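Local coordinates for protein pyruvate formate-lyase 2 (Archaeoglobus fulgidus, PDB 2F3O) that is of unknown function but belongs to the pyruvate formate-lyase-like glycyl radical enzymes and probably has lyase activity, at residues A[66-71]-A[312-317]; A[363-368]-A[754-759]; A[387-392]-A[723-728]. All blocks are in the same frame, centred on the assembly; numbering follows the deposited sequence.

Interaction 1: A[66-71]-A[312-317]; sequences GTMLPN and NEIVPA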
loop_
_atom_site.group_PDB
_atom_site.type_symbol
_atom_site.label_atom_id
_atom_site.label_comp_id
_atom_site.label_asym_id
_atom_site.label_seq_id
_atom_site.Cartn_x
_atom_site.Cartn_y
_atom_site.Cartn_z
ATOM N N GLY A 66 -13.785 -38.096 -21.207
ATOM C CA GLY A 66 -13.341 -36.735 -21.453
ATOM C C GLY A 66 -12.242 -36.661 -22.491
ATOM O O GLY A 66 -11.080 -36.445 -22.164
ATOM N N THR A 67 -12.607 -36.848 -23.751
ATOM C CA THR A 67 -11.645 -36.696 -24.813
ATOM C C THR A 67 -11.141 -35.260 -24.823
ATOM O O THR A 67 -11.884 -34.328 -24.508
ATOM C CB THR A 67 -12.220 -37.082 -26.201
ATOM O OG1 THR A 67 -13.428 -36.359 -26.459
ATOM C CG2 THR A 67 -12.511 -38.552 -26.258
ATOM N N MET A 68 -9.863 -35.102 -25.134
ATOM C CA MET A 68 -9.235 -33.798 -25.183
ATOM C C MET A 68 -9.600 -33.077 -26.463
ATOM O O MET A 68 -9.772 -31.867 -26.472
ATOM C CB MET A 68 -7.725 -33.948 -25.080
ATOM C CG MET A 68 -7.298 -34.583 -23.786
ATOM S SD MET A 68 -5.712 -33.922 -23.284
ATOM C CE MET A 68 -4.687 -35.280 -23.715
ATOM N N LEU A 69 -9.704 -33.821 -27.552
ATOM C CA LEU A 69 -10.231 -33.291 -28.795
ATOM C C LEU A 69 -11.134 -34.406 -29.326
ATOM O O LEU A 69 -10.956 -35.565 -28.914
ATOM C CB LEU A 69 -9.087 -32.999 -29.752
ATOM C CG LEU A 69 -8.060 -34.117 -29.844
ATOM C CD1 LEU A 69 -8.018 -34.680 -31.242
ATOM C CD2 LEU A 69 -6.705 -33.651 -29.404
ATOM N N PRO A 70 -12.128 -34.076 -30.198
ATOM C CA PRO A 70 -12.945 -35.137 -30.795
ATOM C C PRO A 70 -12.067 -35.958 -31.696
ATOM O O PRO A 70 -11.176 -35.409 -32.322
ATOM C CB PRO A 70 -13.955 -34.381 -31.655
ATOM C CG PRO A 70 -13.912 -32.984 -31.215
ATOM C CD PRO A 70 -12.552 -32.741 -30.663
ATOM N N ASN A 71 -12.331 -37.257 -31.744
ATOM C CA ASN A 71 -11.495 -38.236 -32.451
ATOM C C ASN A 71 -9.967 -38.083 -32.271
ATOM O O ASN A 71 -9.283 -37.487 -33.119
ATOM C CB ASN A 71 -11.883 -38.327 -33.929
ATOM C CG ASN A 71 -11.209 -39.500 -34.630
ATOM O OD1 ASN A 71 -10.594 -39.334 -35.691
ATOM N ND2 ASN A 71 -11.294 -40.692 -34.021
ATOM N N ASN A 312 -2.365 -39.031 -23.466
ATOM C CA ASN A 312 -1.725 -39.259 -24.757
ATOM C C ASN A 312 -2.553 -38.784 -25.943
ATOM O O ASN A 312 -2.123 -38.926 -27.082
ATOM C CB ASN A 312 -1.455 -40.739 -24.953
ATOM C CG ASN A 312 -0.320 -41.234 -24.116
ATOM O OD1 ASN A 312 0.841 -41.118 -24.501
ATOM N ND2 ASN A 312 -0.647 -41.827 -22.968
ATOM N N GLU A 313 -3.740 -38.242 -25.685
ATOM C CA GLU A 313 -4.598 -37.769 -26.758
ATOM C C GLU A 313 -4.082 -36.492 -27.426
ATOM O O GLU A 313 -4.426 -36.214 -28.576
ATOM C CB GLU A 313 -6.048 -37.621 -26.281
ATOM C CG GLU A 313 -6.699 -38.940 -25.907
ATOM C CD GLU A 313 -8.083 -38.783 -25.269
ATOM O OE1 GLU A 313 -8.586 -37.645 -25.187
ATOM O OE2 GLU A 313 -8.672 -39.807 -24.854
ATOM N N ILE A 314 -3.253 -35.716 -26.732
ATOM C CA ILE A 314 -2.666 -34.542 -27.377
ATOM C C ILE A 314 -1.213 -34.686 -27.777
ATOM O O ILE A 314 -0.419 -35.397 -27.181
ATOM C CB ILE A 314 -2.871 -33.176 -26.636
ATOM C CG1 ILE A 314 -2.158 -33.141 -25.290
ATOM C CG2 ILE A 314 -4.323 -32.849 -26.481
ATOM C CD1 ILE A 314 -2.012 -31.739 -24.738
ATOM N N VAL A 315 -0.911 -33.945 -28.815
ATOM C CA VAL A 315 0.335 -33.983 -29.495
ATOM C C VAL A 315 0.342 -32.525 -29.966
ATOM O O VAL A 315 -0.720 -31.970 -30.264
ATOM C CB VAL A 315 0.254 -35.074 -30.624
ATOM C CG1 VAL A 315 0.101 -34.480 -32.017
ATOM C CG2 VAL A 315 1.447 -35.992 -30.564
ATOM N N PRO A 316 1.504 -31.865 -29.956
ATOM C CA PRO A 316 1.524 -30.400 -30.082
ATOM C C PRO A 316 1.327 -29.885 -31.509
ATOM O O PRO A 316 1.654 -30.571 -32.446
ATOM C CB PRO A 316 2.912 -30.048 -29.576
ATOM C CG PRO A 316 3.736 -31.250 -29.932
ATOM C CD PRO A 316 2.849 -32.438 -29.830
ATOM N N ALA A 317 0.788 -28.681 -31.672
ATOM C CA ALA A 317 0.568 -28.096 -33.017
ATOM C C ALA A 317 1.774 -27.302 -33.503
ATOM O O ALA A 317 1.652 -26.126 -33.860
ATOM C CB ALA A 317 -0.684 -27.195 -33.041
#

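Interaction 2: A[363-368]-A[754-759]; sequences RLRQPN and SAYFVE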
loop_
_atom_site.group_PDB
_atom_site.type_symbol
_atom_site.label_atom_id
_atom_site.label_comp_id
_atom_site.label_asym_id
_atom_site.label_seq_id
_atom_site.Cartn_x
_atom_site.Cartn_y
_atom_site.Cartn_z
ATOM N N ARG A 363 4.282 -47.716 -20.323
ATOM C CA ARG A 363 5.410 -47.229 -21.131
ATOM C C ARG A 363 5.052 -46.359 -22.321
ATOM O O ARG A 363 5.654 -46.504 -23.381
ATOM C CB ARG A 363 6.280 -48.383 -21.600
ATOM C CG ARG A 363 6.597 -49.295 -20.487
ATOM C CD ARG A 363 7.836 -50.078 -20.719
ATOM N NE ARG A 363 8.344 -50.582 -19.451
ATOM C CZ ARG A 363 9.431 -51.335 -19.341
ATOM N NH1 ARG A 363 10.110 -51.664 -20.428
ATOM N NH2 ARG A 363 9.854 -51.723 -18.147
ATOM N N LEU A 364 4.068 -45.476 -22.145
ATOM C CA LEU A 364 3.644 -44.565 -23.200
ATOM C C LEU A 364 4.382 -43.245 -23.063
ATOM O O LEU A 364 5.007 -42.997 -22.026
ATOM C CB LEU A 364 2.149 -44.325 -23.104
ATOM C CG LEU A 364 1.298 -45.581 -23.209
ATOM C CD1 LEU A 364 -0.123 -45.283 -22.767
ATOM C CD2 LEU A 364 1.324 -46.112 -24.641
ATOM N N ARG A 365 4.289 -42.385 -24.079
ATOM C CA ARG A 365 4.984 -41.094 -24.049
ATOM C C ARG A 365 4.455 -40.146 -22.976
ATOM O O ARG A 365 5.146 -39.207 -22.575
ATOM C CB ARG A 365 4.952 -40.399 -25.418
ATOM C CG ARG A 365 3.571 -39.996 -25.900
ATOM C CD ARG A 365 3.597 -39.115 -27.171
ATOM N NE ARG A 365 3.535 -37.668 -26.910
ATOM C CZ ARG A 365 2.415 -36.981 -26.668
ATOM N NH1 ARG A 365 1.244 -37.595 -26.614
ATOM N NH2 ARG A 365 2.462 -35.674 -26.454
ATOM N N GLN A 366 3.234 -40.392 -22.505
ATOM C CA GLN A 366 2.604 -39.434 -21.627
ATOM C C GLN A 366 1.655 -39.954 -20.561
ATOM O O GLN A 366 0.733 -40.715 -20.865
ATOM C CB GLN A 366 1.785 -38.395 -22.424
ATOM C CG GLN A 366 2.535 -37.270 -23.116
ATOM C CD GLN A 366 3.195 -36.296 -22.179
ATOM O OE1 GLN A 366 2.734 -36.083 -21.077
ATOM N NE2 GLN A 366 4.272 -35.676 -22.631
ATOM N N PRO A 367 2.027 -39.757 -19.299
ATOM C CA PRO A 367 2.094 -38.497 -18.604
ATOM C C PRO A 367 3.604 -38.362 -18.336
ATOM O O PRO A 367 4.354 -39.340 -18.449
ATOM C CB PRO A 367 1.308 -38.745 -17.313
ATOM C CG PRO A 367 1.041 -40.190 -17.280
ATOM C CD PRO A 367 1.882 -40.857 -18.344
ATOM N N ASN A 368 4.089 -37.172 -18.037
ATOM C CA ASN A 368 5.472 -37.095 -17.667
ATOM C C ASN A 368 5.517 -37.410 -16.209
ATOM O O ASN A 368 5.162 -36.573 -15.401
ATOM C CB ASN A 368 6.037 -35.708 -17.916
ATOM C CG ASN A 368 7.528 -35.738 -18.110
ATOM O OD1 ASN A 368 8.180 -36.714 -17.766
ATOM N ND2 ASN A 368 8.076 -34.677 -18.674
ATOM N N SER A 754 9.447 -38.022 -22.062
ATOM C CA SER A 754 9.387 -39.195 -22.931
ATOM C C SER A 754 8.910 -38.914 -24.351
ATOM O O SER A 754 7.841 -38.360 -24.573
ATOM C CB SER A 754 8.490 -40.255 -22.315
ATOM O OG SER A 754 9.142 -40.901 -21.238
ATOM N N ALA A 755 9.707 -39.317 -25.324
ATOM C CA ALA A 755 9.256 -39.281 -26.713
ATOM C C ALA A 755 9.389 -40.656 -27.357
ATOM O O ALA A 755 10.262 -41.451 -26.977
ATOM C CB ALA A 755 10.054 -38.291 -27.484
ATOM N N TYR A 756 8.523 -40.939 -28.328
ATOM C CA TYR A 756 8.702 -42.125 -29.167
ATOM C C TYR A 756 9.846 -41.805 -30.106
ATOM O O TYR A 756 9.776 -40.825 -30.846
ATOM C CB TYR A 756 7.440 -42.427 -29.963
ATOM C CG TYR A 756 6.290 -42.853 -29.107
ATOM C CD1 TYR A 756 6.427 -43.885 -28.192
ATOM C CD2 TYR A 756 5.058 -42.233 -29.220
ATOM C CE1 TYR A 756 5.369 -44.281 -27.400
ATOM C CE2 TYR A 756 3.992 -42.620 -28.439
ATOM C CZ TYR A 756 4.155 -43.641 -27.536
ATOM O OH TYR A 756 3.100 -44.008 -26.759
ATOM N N PHE A 757 10.898 -42.618 -30.058
ATOM C CA PHE A 757 12.128 -42.367 -30.806
ATOM C C PHE A 757 11.889 -41.975 -32.260
ATOM O O PHE A 757 12.597 -41.130 -32.804
ATOM C CB PHE A 757 13.033 -43.593 -30.749
ATOM C CG PHE A 757 14.331 -43.411 -31.463
ATOM C CD1 PHE A 757 15.400 -42.811 -30.826
ATOM C CD2 PHE A 757 14.491 -43.835 -32.783
ATOM C CE1 PHE A 757 16.619 -42.638 -31.493
ATOM C CE2 PHE A 757 15.696 -43.656 -33.456
ATOM C CZ PHE A 757 16.765 -43.071 -32.808
ATOM N N VAL A 758 10.883 -42.606 -32.865
ATOM C CA VAL A 758 10.438 -42.363 -34.243
ATOM C C VAL A 758 10.046 -40.902 -34.512
ATOM O O VAL A 758 10.235 -40.378 -35.611
ATOM C CB VAL A 758 9.257 -43.321 -34.558
ATOM C CG1 VAL A 758 8.537 -42.947 -35.861
ATOM C CG2 VAL A 758 9.760 -44.748 -34.592
ATOM N N GLU A 759 9.546 -40.231 -33.481
ATOM C CA GLU A 759 9.097 -38.857 -33.612
ATOM C C GLU A 759 10.159 -37.779 -33.374
ATOM O O GLU A 759 9.852 -36.600 -33.405
ATOM C CB GLU A 759 7.878 -38.645 -32.726
ATOM C CG GLU A 759 6.821 -39.706 -32.962
ATOM C CD GLU A 759 6.128 -39.582 -34.337
ATOM O OE1 GLU A 759 5.425 -40.539 -34.735
ATOM O OE2 GLU A 759 6.262 -38.535 -35.023
#

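Interaction 3: A[387-392]-A[723-728]; sequences EAISSG and VQFNIL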
loop_
_atom_site.group_PDB
_atom_site.type_symbol
_atom_site.label_atom_id
_atom_site.label_comp_id
_atom_site.label_asym_id
_atom_site.label_seq_id
_atom_site.Cartn_x
_atom_site.Cartn_y
_atom_site.Cartn_z
ATOM N N GLU A 387 14.138 -51.173 -10.486
ATOM C CA GLU A 387 13.677 -52.285 -11.322
ATOM C C GLU A 387 13.004 -51.796 -12.590
ATOM O O GLU A 387 13.226 -52.356 -13.662
ATOM C CB GLU A 387 12.711 -53.195 -10.560
ATOM C CG GLU A 387 13.379 -54.050 -9.513
ATOM C CD GLU A 387 12.461 -54.385 -8.360
ATOM O OE1 GLU A 387 11.235 -54.471 -8.588
ATOM O OE2 GLU A 387 12.960 -54.555 -7.223
ATOM N N ALA A 388 12.188 -50.753 -12.464
ATOM C CA ALA A 388 11.462 -50.227 -13.606
ATOM C C ALA A 388 12.432 -49.599 -14.586
ATOM O O ALA A 388 12.370 -49.869 -15.778
ATOM C CB ALA A 388 10.434 -49.220 -13.159
ATOM N N ILE A 389 13.351 -48.798 -14.059
ATOM C CA ILE A 389 14.319 -48.074 -14.874
ATOM C C ILE A 389 15.254 -49.016 -15.610
ATOM O O ILE A 389 15.387 -48.908 -16.826
ATOM C CB ILE A 389 15.125 -47.067 -14.029
ATOM C CG1 ILE A 389 14.216 -45.930 -13.555
ATOM C CG2 ILE A 389 16.227 -46.473 -14.833
ATOM C CD1 ILE A 389 14.930 -44.871 -12.735
ATOM N N SER A 390 15.840 -49.965 -14.875
ATOM C CA SER A 390 16.748 -50.984 -15.440
ATOM C C SER A 390 16.127 -51.879 -16.514
ATOM O O SER A 390 16.794 -52.239 -17.487
ATOM C CB SER A 390 17.320 -51.873 -14.345
ATOM O OG SER A 390 16.284 -52.546 -13.664
ATOM N N SER A 391 14.845 -52.208 -16.349
ATOM C CA SER A 391 14.096 -52.936 -17.367
ATOM C C SER A 391 13.607 -52.031 -18.502
ATOM O O SER A 391 12.646 -52.355 -19.190
ATOM C CB SER A 391 12.929 -53.704 -16.746
ATOM O OG SER A 391 11.977 -52.821 -16.188
ATOM N N GLY A 392 14.265 -50.893 -18.685
ATOM C CA GLY A 392 14.075 -50.057 -19.861
ATOM C C GLY A 392 12.771 -49.306 -20.031
ATOM O O GLY A 392 12.392 -49.002 -21.161
ATOM N N VAL A 723 17.696 -36.353 -12.029
ATOM C CA VAL A 723 18.357 -37.303 -12.902
ATOM C C VAL A 723 17.292 -38.106 -13.623
ATOM O O VAL A 723 16.214 -38.348 -13.072
ATOM C CB VAL A 723 19.348 -38.225 -12.123
ATOM C CG1 VAL A 723 18.636 -39.318 -11.320
ATOM C CG2 VAL A 723 20.371 -38.837 -13.065
ATOM N N GLN A 724 17.564 -38.477 -14.868
ATOM C CA GLN A 724 16.702 -39.403 -15.583
ATOM C C GLN A 724 17.533 -40.354 -16.424
ATOM O O GLN A 724 18.611 -40.007 -16.919
ATOM C CB GLN A 724 15.702 -38.657 -16.458
ATOM C CG GLN A 724 16.352 -37.810 -17.507
ATOM C CD GLN A 724 15.360 -37.182 -18.419
ATOM O OE1 GLN A 724 14.165 -37.123 -18.123
ATOM N NE2 GLN A 724 15.841 -36.697 -19.552
ATOM N N PHE A 725 17.016 -41.564 -16.592
ATOM C CA PHE A 725 17.771 -42.617 -17.241
ATOM C C PHE A 725 17.184 -43.155 -18.528
ATOM O O PHE A 725 15.974 -43.228 -18.709
ATOM C CB PHE A 725 17.905 -43.781 -16.293
ATOM C CG PHE A 725 18.759 -43.499 -15.097
ATOM C CD1 PHE A 725 18.186 -43.393 -13.831
ATOM C CD2 PHE A 725 20.141 -43.363 -15.232
ATOM C CE1 PHE A 725 18.972 -43.155 -12.720
ATOM C CE2 PHE A 725 20.937 -43.114 -14.131
ATOM C CZ PHE A 725 20.355 -43.015 -12.868
ATOM N N ASN A 726 18.076 -43.564 -19.415
ATOM C CA ASN A 726 17.710 -44.283 -20.620
ATOM C C ASN A 726 18.437 -45.611 -20.702
ATOM O O ASN A 726 19.660 -45.666 -20.566
ATOM C CB ASN A 726 18.068 -43.463 -21.849
ATOM C CG ASN A 726 16.925 -42.626 -22.327
ATOM O OD1 ASN A 726 15.755 -42.981 -22.142
ATOM N ND2 ASN A 726 17.247 -41.504 -22.953
ATOM N N ILE A 727 17.679 -46.676 -20.925
ATOM C CA ILE A 727 18.270 -47.976 -21.218
ATOM C C ILE A 727 17.996 -48.272 -22.689
ATOM O O ILE A 727 16.866 -48.518 -23.102
ATOM C CB ILE A 727 17.729 -49.079 -20.304
ATOM C CG1 ILE A 727 17.909 -48.698 -18.832
ATOM C CG2 ILE A 727 18.426 -50.367 -20.580
ATOM C CD1 ILE A 727 19.310 -48.333 -18.436
ATOM N N LEU A 728 19.044 -48.191 -23.490
ATOM C CA LEU A 728 18.892 -48.224 -24.924
ATOM C C LEU A 728 19.749 -49.304 -25.580
ATOM O O LEU A 728 20.934 -49.477 -25.242
ATOM C CB LEU A 728 19.279 -46.870 -25.499
ATOM C CG LEU A 728 18.528 -45.683 -24.905
ATOM C CD1 LEU A 728 19.133 -44.367 -25.381
ATOM C CD2 LEU A 728 17.040 -45.803 -25.237
#

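Interaction 1: A[66-71]-A[312-317]
E313 reaches over to loop 66-71 and takes the backbone N-H of M68 on its carboxylate. M68 N lies 2.8 Å from E313 OE1, the N-H...O angle is 160°, and the oxygen is met nearly along its C-O axis. Beyond CG the glutamate chain is extended, and OE1 also comes close to T67 CA. E313 OE2 faces K310 in a long, weak ion pair.

The M68 side chain crosses that of E313 and comes down on I314. Its CB sits 3.8 Å from both E313 OE1 and I314 CG2, and its CG is 3.6 Å from E313 OE1, which places apolar carbons against the same oxygen that binds the M68 backbone. SD then passes to the isoleucine, 3.6 Å from I314 CG2. At the last bond the chain bends (chi3 -104°) and CE ends 3.4 Å from I314 N, with E313 CB and I314 CG1 also close by. The methionine and isoleucine side chains thus meet at about a right angle. L69 adds a second apolar touch, its CD2 lying 3.5 Å from E313 O and near I314 CG2.

An alanine in place of E313 would probably leave the buried N-H of M68 without this acceptor and the space beside M68 CG less well filled. Helix 250-267 borders the contact: W258 packs on M68 and H265 on I314, and M68 O is bonded by Q266 NE2.

All the touching residues are buried, and a bound glycerol lies about 9 Å from the I314 side chain. Two loops of the pyruvate formate lyase-like region, one following helix 39-53 and one between helices 297-310 and 322-325, are thus tied side chain to main chain in the protein interior.

Interaction 2: A[363-368]-A[754-759]
S754 OG is gripped by two groups, R749 NH1 and the carbonyl O of N394, while the CB of the same serine packs 3.5 Å from R365 O. R365 returns the contact, its CB lying 3.6 Å from S754 O and at the same time over one face of the Y756 ring. This CH-pi approach puts R365 CB 4.1 Å from the ring centroid of Y756, 19° off the normal and offset toward the rim. R365 CG stands between its backbone N and carbonyl carbon (chi1 65°), and CG and CD then both lie 3.7 Å from Y756 CE2.

Strand 754-756 is the second arm of a two-stranded antiparallel hairpin with 747-749. The connection between these strands carries G752, the predicted glycyl radical site of this protein, although the radical is absent from the structure. G752 O is bonded by N368 ND2, which places segment 363-368 beside the glycyl radical loop.

At the phenol end, R365 N gives a weak hydrogen bond to Y756 OH (3.4 Å), and L364 CD2 sits 3.5 Å from the same oxygen. The leucine and tyrosine side chains lie side by side, pointing the same way. Past its bend the arginine leaves the ring: its guanidinium is bonded to I314 O and Q329 O, and Q366 CG sits over the centre of one of its faces.

Interaction 3: A[387-392]-A[723-728]
A Schellman motif ends helix 379-390, and at this end I389 and G392 meet F725 and I727 of strand 722-728. G392, with positive phi (70°), is the C-prime residue. G392 N bonds I389 O, and the N-H of the following residue bonds A388 O.

The contact is apolar in character. I389 CG2 touches F725 CB at 3.5 Å, and it lies against the start of the ring as well. I389 CD1 approaches the phenyl group at its edge, near the ring plane, 3.7 Å from F725 CD1. The isoleucine puts CG2 anti to its backbone N, and its CG1-CD1 arm is extended (chi2 -179°). Both methyls converge on F725 CD1. The two side chains cross obliquely.

Two residues further along the strand, I727 lies under the capped end of the helix. I727 CG1 is near I389 O, the same carbonyl that G392 N uses, and 3.9 Å from S390 O. I727 CB sits 3.8 Å from G392 CA. A side chain at G392 would have its CB 4.0 Å from that I727 CB, and a backbone with this positive phi suits glycine. The polar group of S390 turns elsewhere, to A386 O.

Helix 704-717 lines the other part of this apolar layer, I708 touching both I389 and I727, and L711 touching F725. Each helix joins two neighbouring parallel strands of the mixed sheet: 379-390 links 368-373 to 396-400, and 704-717 links 692-696 to 722-728. The arrangement is thus that of beta-alpha-beta crossover helices packed together on one face of their sheet.

Along the chain interaction 1 closes first; interaction 2 then opens, and both segments of interaction 3 fall between its two. The centres of interactions 1 and 2 are about 15 Å apart, those of 2 and 3 about 14 Å, and those of 1 and 3 about 28 Å, so interaction 2 sits between the others. It touches both: I314 and R365 are in direct, probably hydrogen-bonded, polar contact, and S391 O probably accepts from R363 NH1. Strand 368-373, entered from segment 363-368, and strand 722-728 of interaction 3 belong to one five-stranded sheet. Interactions 2 and 3 each join the pyruvate formate lyase-like region to the glycine radical region, whereas interaction 1 lies within the former.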